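Local coordinates for protein RNA-dependent RNA Polymerase (PDB 6TZ0) that catalyses RNA-templated RNA synthesis inside a double-stranded RNA virus, making plus strands in transcription and probably the complementary minus strands in genome replication, at residues T5-T10 with L156-Q161; I252-Y257 with M338-T343. All coordinates share one frame; numbering follows the deposited sequence.

Interaction 1: residues T5-T10 with L156-Q161; sequences TELYNT and LDVWYQ
The Tyr8 ring turns an edge to Gln161: the backbone O of Gln161 lies near the ring plane, 3.6 Å from Tyr8 CD2. Tyr8 CB faces two carbonyls where the helix ends, 3.5 Å from Gln161 O and 3.6 Å from Asp157 O, and it also touches Asp157 CB. With CG between the backbone N and the carbonyl carbon (chi1 61°), the phenol leads off from the helix and the contact falls to CB and the near edge of the ring. On the helix, the Tyr160 ring carries Trp159 CD1 over one face, offset toward the rim, and has Leu156 O in plane at its edge. Next to Tyr8, one Val158 methyl, CG2, reaches across to Leu7, 3.5 Å from Leu7 O and 4.0 Å from Leu7 CB. Holding CG1 anti to the backbone N (chi1 174°) is what presents CG2 to the loop. The two segments meet by van der Waals contact; Tyr8 O and Gln161 O, 3.2 Å apart, are both acceptors. Polar ties lie just beside it. Gln161, leaving the helix with phi 63°, sends NE2 to the carbonyl of Ser13, while Asp157 is held by Tyr165 OH and a salt bridge to Arg168. Thr10 OG1 donates a weak hydrogen bond to Leu7 O (3.3 Å) and N-caps helix 11-15. The contact thus lays the N-terminal loop, and through Ser13 the short helix 11-15, against the C-terminal end of helix 145-160. Helix 20-35 backs the loop through Leu29 and Leu33 against Leu7, and helix 774-786 brings Met779 and Phe783 against Val158.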
ATOM      1  N   THR A   5       8.314 -49.941  -9.407  1.00 64.69           N
ATOM      2  CA  THR A   5       6.975 -49.936  -9.981  1.00 64.69           C
ATOM      3  C   THR A   5       6.070 -48.961  -9.240  1.00 64.69           C
ATOM      4  O   THR A   5       5.492 -48.054  -9.837  1.00 64.69           O
ATOM      5  CB  THR A   5       6.346 -51.336  -9.946  1.00 64.69           C
ATOM      6  OG1 THR A   5       7.170 -52.249 -10.682  1.00 64.69           O
ATOM      7  CG2 THR A   5       4.956 -51.311 -10.558  1.00 64.69           C
ATOM      8  N   GLU A   6       5.955 -49.157  -7.931  1.00 60.23           N
ATOM      9  CA  GLU A   6       5.142 -48.323  -7.063  1.00 60.23           C
ATOM     10  C   GLU A   6       6.023 -47.651  -6.017  1.00 60.23           C
ATOM     11  O   GLU A   6       7.010 -48.222  -5.548  1.00 60.23           O
ATOM     12  CB  GLU A   6       4.041 -49.155  -6.398  1.00 60.23           C
ATOM     13  CG  GLU A   6       2.984 -49.638  -7.379  1.00 60.23           C
ATOM     14  CD  GLU A   6       1.948 -50.529  -6.739  1.00 60.23           C
ATOM     15  OE1 GLU A   6       2.144 -50.916  -5.575  1.00 60.23           O
ATOM     16  OE2 GLU A   6       0.935 -50.843  -7.399  1.00 60.23           O
ATOM     17  N   LEU A   7       5.648 -46.421  -5.652  1.00 53.31           N
ATOM     18  CA  LEU A   7       6.503 -45.570  -4.831  1.00 53.31           C
ATOM     19  C   LEU A   7       6.590 -45.997  -3.375  1.00 53.31           C
ATOM     20  O   LEU A   7       7.602 -45.715  -2.729  1.00 53.31           O
ATOM     21  CB  LEU A   7       6.029 -44.123  -4.908  1.00 53.31           C
ATOM     22  CG  LEU A   7       6.404 -43.413  -6.203  1.00 53.31           C
ATOM     23  CD1 LEU A   7       5.682 -42.107  -6.305  1.00 53.31           C
ATOM     24  CD2 LEU A   7       7.896 -43.167  -6.219  1.00 53.31           C
ATOM     25  N   TYR A   8       5.575 -46.663  -2.841  1.00 52.35           N
ATOM     26  CA  TYR A   8       5.637 -47.145  -1.469  1.00 52.35           C
ATOM     27  C   TYR A   8       6.331 -48.492  -1.350  1.00 52.35           C
ATOM     28  O   TYR A   8       6.379 -49.054  -0.254  1.00 52.35           O
ATOM     29  CB  TYR A   8       4.232 -47.209  -0.860  1.00 52.35           C
ATOM     30  CG  TYR A   8       3.252 -48.127  -1.550  1.00 52.35           C
ATOM     31  CD1 TYR A   8       2.515 -47.686  -2.640  1.00 52.35           C
ATOM     32  CD2 TYR A   8       3.019 -49.412  -1.078  1.00 52.35           C
ATOM     33  CE1 TYR A   8       1.613 -48.508  -3.264  1.00 52.35           C
ATOM     34  CE2 TYR A   8       2.116 -50.238  -1.694  1.00 52.35           C
ATOM     35  CZ  TYR A   8       1.411 -49.780  -2.784  1.00 52.35           C
ATOM     36  OH  TYR A   8       0.500 -50.599  -3.410  1.00 52.35           O
ATOM     37  N   ASN A   9       6.890 -49.007  -2.444  1.00 54.97           N
ATOM     38  CA  ASN A   9       7.603 -50.273  -2.440  1.00 54.97           C
ATOM     39  C   ASN A   9       9.027 -50.146  -2.957  1.00 54.97           C
ATOM     40  O   ASN A   9       9.685 -51.167  -3.177  1.00 54.97           O
ATOM     41  CB  ASN A   9       6.845 -51.310  -3.265  1.00 54.97           C
ATOM     42  CG  ASN A   9       5.576 -51.749  -2.602  1.00 54.97           C
ATOM     43  OD1 ASN A   9       5.542 -51.969  -1.392  1.00 54.97           O
ATOM     44  ND2 ASN A   9       4.513 -51.880  -3.383  1.00 54.97           N
ATOM     45  N   THR A  10       9.517 -48.931  -3.170  1.00 53.76           N
ATOM     46  CA  THR A  10      10.895 -48.761  -3.594  1.00 53.76           C
ATOM     47  C   THR A  10      11.838 -48.938  -2.412  1.00 53.76           C
ATOM     48  O   THR A  10      11.438 -48.881  -1.247  1.00 53.76           O
ATOM     49  CB  THR A  10      11.108 -47.389  -4.227  1.00 53.76           C
ATOM     50  OG1 THR A  10      10.777 -46.366  -3.282  1.00 53.76           O
ATOM     51  CG2 THR A  10      10.236 -47.233  -5.437  1.00 53.76           C
ATOM     52  N   LEU A 156       3.510 -38.689   0.811  1.00 41.72           N
ATOM     53  CA  LEU A 156       2.854 -39.469   1.861  1.00 41.72           C
ATOM     54  C   LEU A 156       3.095 -40.966   1.694  1.00 41.72           C
ATOM     55  O   LEU A 156       3.284 -41.682   2.688  1.00 41.72           O
ATOM     56  CB  LEU A 156       1.361 -39.166   1.869  1.00 41.72           C
ATOM     57  CG  LEU A 156       0.843 -37.841   2.405  1.00 41.72           C
ATOM     58  CD1 LEU A 156      -0.528 -37.595   1.868  1.00 41.72           C
ATOM     59  CD2 LEU A 156       0.752 -37.940   3.901  1.00 41.72           C
ATOM     60  N   ASP A 157       3.113 -41.450   0.447  1.00 45.66           N
ATOM     61  CA  ASP A 157       3.344 -42.872   0.199  1.00 45.66           C
ATOM     62  C   ASP A 157       4.761 -43.280   0.567  1.00 45.66           C
ATOM     63  O   ASP A 157       4.971 -44.337   1.168  1.00 45.66           O
ATOM     64  CB  ASP A 157       3.083 -43.219  -1.265  1.00 45.66           C
ATOM     65  CG  ASP A 157       1.627 -43.167  -1.626  1.00 45.66           C
ATOM     66  OD1 ASP A 157       0.783 -43.314  -0.724  1.00 45.66           O
ATOM     67  OD2 ASP A 157       1.328 -43.015  -2.825  1.00 45.66           O
ATOM     68  N   VAL A 158       5.749 -42.460   0.205  1.00 45.41           N
ATOM     69  CA  VAL A 158       7.133 -42.826   0.493  1.00 45.41           C
ATOM     70  C   VAL A 158       7.428 -42.691   1.986  1.00 45.41           C
ATOM     71  O   VAL A 158       8.180 -43.494   2.554  1.00 45.41           O
ATOM     72  CB  VAL A 158       8.086 -41.996  -0.386  1.00 45.41           C
ATOM     73  CG1 VAL A 158       9.542 -42.226  -0.036  1.00 45.41           C
ATOM     74  CG2 VAL A 158       7.866 -42.374  -1.821  1.00 45.41           C
ATOM     75  N   TRP A 159       6.794 -41.727   2.661  1.00 42.68           N
ATOM     76  CA  TRP A 159       7.018 -41.600   4.099  1.00 42.68           C
ATOM     77  C   TRP A 159       6.384 -42.753   4.869  1.00 42.68           C
ATOM     78  O   TRP A 159       7.047 -43.389   5.695  1.00 42.68           O
ATOM     79  CB  TRP A 159       6.476 -40.273   4.617  1.00 42.68           C
ATOM     80  CG  TRP A 159       6.829 -40.008   6.059  1.00 42.68           C
ATOM     81  CD1 TRP A 159       6.096 -40.347   7.156  1.00 42.68           C
ATOM     82  CD2 TRP A 159       7.978 -39.308   6.549  1.00 42.68           C
ATOM     83  NE1 TRP A 159       6.731 -39.938   8.295  1.00 42.68           N
ATOM     84  CE2 TRP A 159       7.888 -39.292   7.951  1.00 42.68           C
ATOM     85  CE3 TRP A 159       9.082 -38.707   5.940  1.00 42.68           C
ATOM     86  CZ2 TRP A 159       8.854 -38.697   8.752  1.00 42.68           C
ATOM     87  CZ3 TRP A 159      10.036 -38.118   6.735  1.00 42.68           C
ATOM     88  CH2 TRP A 159       9.917 -38.116   8.125  1.00 42.68           C
ATOM     89  N   TYR A 160       5.109 -43.044   4.620  1.00 41.92           N
ATOM     90  CA  TYR A 160       4.428 -44.046   5.430  1.00 41.92           C
ATOM     91  C   TYR A 160       4.534 -45.463   4.888  1.00 41.92           C
ATOM     92  O   TYR A 160       3.996 -46.380   5.516  1.00 41.92           O
ATOM     93  CB  TYR A 160       2.961 -43.660   5.605  1.00 41.92           C
ATOM     94  CG  TYR A 160       2.793 -42.521   6.570  1.00 41.92           C
ATOM     95  CD1 TYR A 160       2.721 -42.757   7.933  1.00 41.92           C
ATOM     96  CD2 TYR A 160       2.768 -41.209   6.127  1.00 41.92           C
ATOM     97  CE1 TYR A 160       2.586 -41.724   8.824  1.00 41.92           C
ATOM     98  CE2 TYR A 160       2.638 -40.166   7.013  1.00 41.92           C
ATOM     99  CZ  TYR A 160       2.550 -40.433   8.361  1.00 41.92           C
ATOM    100  OH  TYR A 160       2.417 -39.398   9.248  1.00 41.92           O
ATOM    101  N   GLN A 161       5.159 -45.651   3.719  1.00 47.96           N
ATOM    102  CA  GLN A 161       5.488 -46.945   3.098  1.00 47.96           C
ATOM    103  C   GLN A 161       4.267 -47.790   2.736  1.00 47.96           C
ATOM    104  O   GLN A 161       4.418 -48.910   2.245  1.00 47.96           O
ATOM    105  CB  GLN A 161       6.439 -47.775   3.965  1.00 47.96           C
ATOM    106  CG  GLN A 161       7.803 -47.171   4.151  1.00 47.96           C
ATOM    107  CD  GLN A 161       8.717 -48.068   4.954  1.00 47.96           C
ATOM    108  OE1 GLN A 161       8.346 -49.180   5.321  1.00 47.96           O
ATOM    109  NE2 GLN A 161       9.904 -47.574   5.267  1.00 47.96           N
TER

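Interaction 2: residues I252-Y257 with M338-T343; sequences IGRSWY and MTNDGT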
ATOM      1  N   ILE A 252     -14.232 -18.668  16.057  1.00 41.66           N
ATOM      2  CA  ILE A 252     -14.796 -19.543  17.081  1.00 41.66           C
ATOM      3  C   ILE A 252     -13.981 -20.821  17.204  1.00 41.66           C
ATOM      4  O   ILE A 252     -13.695 -21.289  18.312  1.00 41.66           O
ATOM      5  CB  ILE A 252     -16.272 -19.837  16.756  1.00 41.66           C
ATOM      6  CG1 ILE A 252     -17.103 -18.567  16.836  1.00 41.66           C
ATOM      7  CG2 ILE A 252     -16.856 -20.873  17.684  1.00 41.66           C
ATOM      8  CD1 ILE A 252     -18.488 -18.758  16.278  1.00 41.66           C
ATOM      9  N   GLY A 253     -13.556 -21.381  16.081  1.00 40.63           N
ATOM     10  CA  GLY A 253     -12.755 -22.584  16.077  1.00 40.63           C
ATOM     11  C   GLY A 253     -11.323 -22.432  16.529  1.00 40.63           C
ATOM     12  O   GLY A 253     -10.590 -23.422  16.569  1.00 40.63           O
ATOM     13  N   ARG A 254     -10.899 -21.220  16.873  1.00 39.56           N
ATOM     14  CA  ARG A 254      -9.548 -20.950  17.343  1.00 39.56           C
ATOM     15  C   ARG A 254      -9.485 -20.457  18.778  1.00 39.56           C
ATOM     16  O   ARG A 254      -8.552 -20.815  19.493  1.00 39.56           O
ATOM     17  CB  ARG A 254      -8.881 -19.909  16.440  1.00 39.56           C
ATOM     18  CG  ARG A 254      -8.442 -20.402  15.075  1.00 39.56           C
ATOM     19  CD  ARG A 254      -8.048 -19.210  14.218  1.00 39.56           C
ATOM     20  NE  ARG A 254      -7.394 -19.573  12.967  1.00 39.56           N
ATOM     21  CZ  ARG A 254      -8.022 -19.866  11.841  1.00 39.56           C
ATOM     22  NH1 ARG A 254      -9.343 -19.861  11.796  1.00 39.56           N
ATOM     23  NH2 ARG A 254      -7.325 -20.182  10.763  1.00 39.56           N
ATOM     24  N   SER A 255     -10.463 -19.669  19.220  1.00 37.50           N
ATOM     25  CA  SER A 255     -10.379 -18.895  20.454  1.00 37.50           C
ATOM     26  C   SER A 255     -10.619 -19.715  21.724  1.00 37.50           C
ATOM     27  O   SER A 255     -10.682 -19.135  22.811  1.00 37.50           O
ATOM     28  CB  SER A 255     -11.369 -17.732  20.396  1.00 37.50           C
ATOM     29  OG  SER A 255     -12.702 -18.200  20.358  1.00 37.50           O
ATOM     30  N   TRP A 256     -10.747 -21.036  21.618  1.00 36.06           N
ATOM     31  CA  TRP A 256     -10.933 -21.912  22.768  1.00 36.06           C
ATOM     32  C   TRP A 256      -9.659 -22.125  23.574  1.00 36.06           C
ATOM     33  O   TRP A 256      -9.738 -22.652  24.695  1.00 36.06           O
ATOM     34  CB  TRP A 256     -11.462 -23.268  22.286  1.00 36.06           C
ATOM     35  CG  TRP A 256     -10.555 -23.889  21.269  1.00 36.06           C
ATOM     36  CD1 TRP A 256     -10.613 -23.724  19.924  1.00 36.06           C
ATOM     37  CD2 TRP A 256      -9.431 -24.739  21.520  1.00 36.06           C
ATOM     38  NE1 TRP A 256      -9.604 -24.419  19.318  1.00 36.06           N
ATOM     39  CE2 TRP A 256      -8.860 -25.049  20.280  1.00 36.06           C
ATOM     40  CE3 TRP A 256      -8.852 -25.268  22.677  1.00 36.06           C
ATOM     41  CZ2 TRP A 256      -7.745 -25.862  20.159  1.00 36.06           C
ATOM     42  CZ3 TRP A 256      -7.746 -26.069  22.555  1.00 36.06           C
ATOM     43  CH2 TRP A 256      -7.205 -26.361  21.306  1.00 36.06           C
ATOM     44  N   TYR A 257      -8.491 -21.764  23.027  1.00 34.12           N
ATOM     45  CA  TYR A 257      -7.225 -22.175  23.627  1.00 34.12           C
ATOM     46  C   TYR A 257      -6.962 -21.459  24.936  1.00 34.12           C
ATOM     47  O   TYR A 257      -6.248 -21.990  25.788  1.00 34.12           O
ATOM     48  CB  TYR A 257      -6.061 -21.941  22.661  1.00 34.12           C
ATOM     49  CG  TYR A 257      -5.630 -20.502  22.491  1.00 34.12           C
ATOM     50  CD1 TYR A 257      -6.306 -19.655  21.629  1.00 34.12           C
ATOM     51  CD2 TYR A 257      -4.503 -20.010  23.144  1.00 34.12           C
ATOM     52  CE1 TYR A 257      -5.905 -18.352  21.457  1.00 34.12           C
ATOM     53  CE2 TYR A 257      -4.098 -18.707  22.978  1.00 34.12           C
ATOM     54  CZ  TYR A 257      -4.804 -17.883  22.133  1.00 34.12           C
ATOM     55  OH  TYR A 257      -4.400 -16.582  21.958  1.00 34.12           O
ATOM     56  N   MET A 338      -7.239 -27.250  10.793  1.00 36.98           N
ATOM     57  CA  MET A 338      -8.609 -27.662  10.512  1.00 36.98           C
ATOM     58  C   MET A 338      -9.492 -26.517  10.042  1.00 36.98           C
ATOM     59  O   MET A 338     -10.482 -26.763   9.350  1.00 36.98           O
ATOM     60  CB  MET A 338      -9.239 -28.306  11.742  1.00 36.98           C
ATOM     61  CG  MET A 338      -8.696 -29.676  12.047  1.00 36.98           C
ATOM     62  SD  MET A 338      -9.352 -30.407  13.548  1.00 36.98           S
ATOM     63  CE  MET A 338      -8.356 -31.883  13.616  1.00 36.98           C
ATOM     64  N   THR A 339      -9.187 -25.278  10.410  1.00 38.70           N
ATOM     65  CA  THR A 339     -10.028 -24.160   9.997  1.00 38.70           C
ATOM     66  C   THR A 339      -9.465 -23.365   8.826  1.00 38.70           C
ATOM     67  O   THR A 339     -10.236 -22.825   8.033  1.00 38.70           O
ATOM     68  CB  THR A 339     -10.280 -23.217  11.176  1.00 38.70           C
ATOM     69  OG1 THR A 339      -9.032 -22.842  11.765  1.00 38.70           O
ATOM     70  CG2 THR A 339     -11.158 -23.871  12.220  1.00 38.70           C
ATOM     71  N   ASN A 340      -8.147 -23.261   8.699  1.00 43.82           N
ATOM     72  CA  ASN A 340      -7.555 -22.563   7.569  1.00 43.82           C
ATOM     73  C   ASN A 340      -7.290 -23.545   6.439  1.00 43.82           C
ATOM     74  O   ASN A 340      -6.964 -24.713   6.660  1.00 43.82           O
ATOM     75  CB  ASN A 340      -6.258 -21.854   7.969  1.00 43.82           C
ATOM     76  CG  ASN A 340      -5.761 -20.873   6.910  1.00 43.82           C
ATOM     77  OD1 ASN A 340      -6.382 -20.690   5.866  1.00 43.82           O
ATOM     78  ND2 ASN A 340      -4.630 -20.238   7.185  1.00 43.82           N
ATOM     79  N   ASP A 341      -7.419 -23.045   5.214  1.00 46.03           N
ATOM     80  CA  ASP A 341      -7.397 -23.868   4.016  1.00 46.03           C
ATOM     81  C   ASP A 341      -6.097 -23.761   3.237  1.00 46.03           C
ATOM     82  O   ASP A 341      -5.760 -24.685   2.493  1.00 46.03           O
ATOM     83  CB  ASP A 341      -8.540 -23.447   3.098  1.00 46.03           C
ATOM     84  CG  ASP A 341      -8.899 -24.491   2.079  1.00 46.03           C
ATOM     85  OD1 ASP A 341      -8.383 -25.622   2.152  1.00 46.03           O
ATOM     86  OD2 ASP A 341      -9.702 -24.170   1.185  1.00 46.03           O
ATOM     87  N   GLY A 342      -5.377 -22.654   3.360  1.00 49.01           N
ATOM     88  CA  GLY A 342      -4.185 -22.432   2.592  1.00 49.01           C
ATOM     89  C   GLY A 342      -4.403 -21.664   1.307  1.00 49.01           C
ATOM     90  O   GLY A 342      -3.534 -20.885   0.915  1.00 49.01           O
ATOM     91  N   THR A 343      -5.547 -21.847   0.651  1.00 50.16           N
ATOM     92  CA  THR A 343      -5.807 -21.164  -0.609  1.00 50.16           C
ATOM     93  C   THR A 343      -6.031 -19.676  -0.384  1.00 50.16           C
ATOM     94  O   THR A 343      -6.473 -19.246   0.683  1.00 50.16           O
ATOM     95  CB  THR A 343      -7.038 -21.746  -1.300  1.00 50.16           C
ATOM     96  OG1 THR A 343      -8.200 -21.490  -0.503  1.00 50.16           O
ATOM     97  CG2 THR A 343      -6.888 -23.227  -1.460  1.00 50.16           C
TER
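Arg254 lays one face of its guanidinium over Thr339 OG1, which is 3.0 Å from Arg254 NH1 and 3.1 Å from Arg254 CZ. The hydroxyl sits off the plane of the group, at a poor angle for the N-H bonds, so this is contact across a face and not a hydrogen bond. At the guanidinium edge, Asn340 CB lies 3.4 Å from Arg254 NH2, with the Asn340 amide plane turned 54° from the guanidinium. Gly253 CA meets the methyl of Thr339 more loosely. The loop between helix 242-248 and helix 257-264 thus meets the C-terminal end of helix 325-339. An extended run from CG to NE carries the Arg254 head across, and chi1 of 53° at Thr339 turns OG1 to it. The second shell fixes both partners: Thr339 OG1 is hydrogen-bonded to Cys335 O one turn back in its helix, while Arg254 hydrogen-bonds through NH1 to Lys250 O and forms a salt bridge through NH2 with Asp483. Past the helix end, Asn340 OD1 accepts weak hydrogen bonds from Asp341 N and Gly342 N, the latter closing an Asx turn (3.3 Å), and Asp341 is tied to Lys246, Tyr242 and Thr209. The arginine is therefore aimed by its bonds to Lys250 and Asp483, its face resting on a hydroxyl already engaged by the helix. Buried beside Arg336, its positive charge is probably steadied by Asp483.

Interactions 1 and 2 follow one another along the chain, the first closing before the second opens. Their centres are 31 Å apart and their nearest atoms about 14 Å, so they do not touch. Residues 5-10 with 156-161 lie away from the known nucleotide and metal sites, where the first modelled residues meet helix 145-160; the centre of this contact is about 33 Å from the centre of the chain. Residues 252-257 with 338-343 lie deeper, at 21 Å. There the Arg254 side chain is about 11 Å from that of Asp547, which binds magnesium in another structure of this polymerase although no metal is bound here. Interaction 2 is thus a neighbour of the metal site, not part of it.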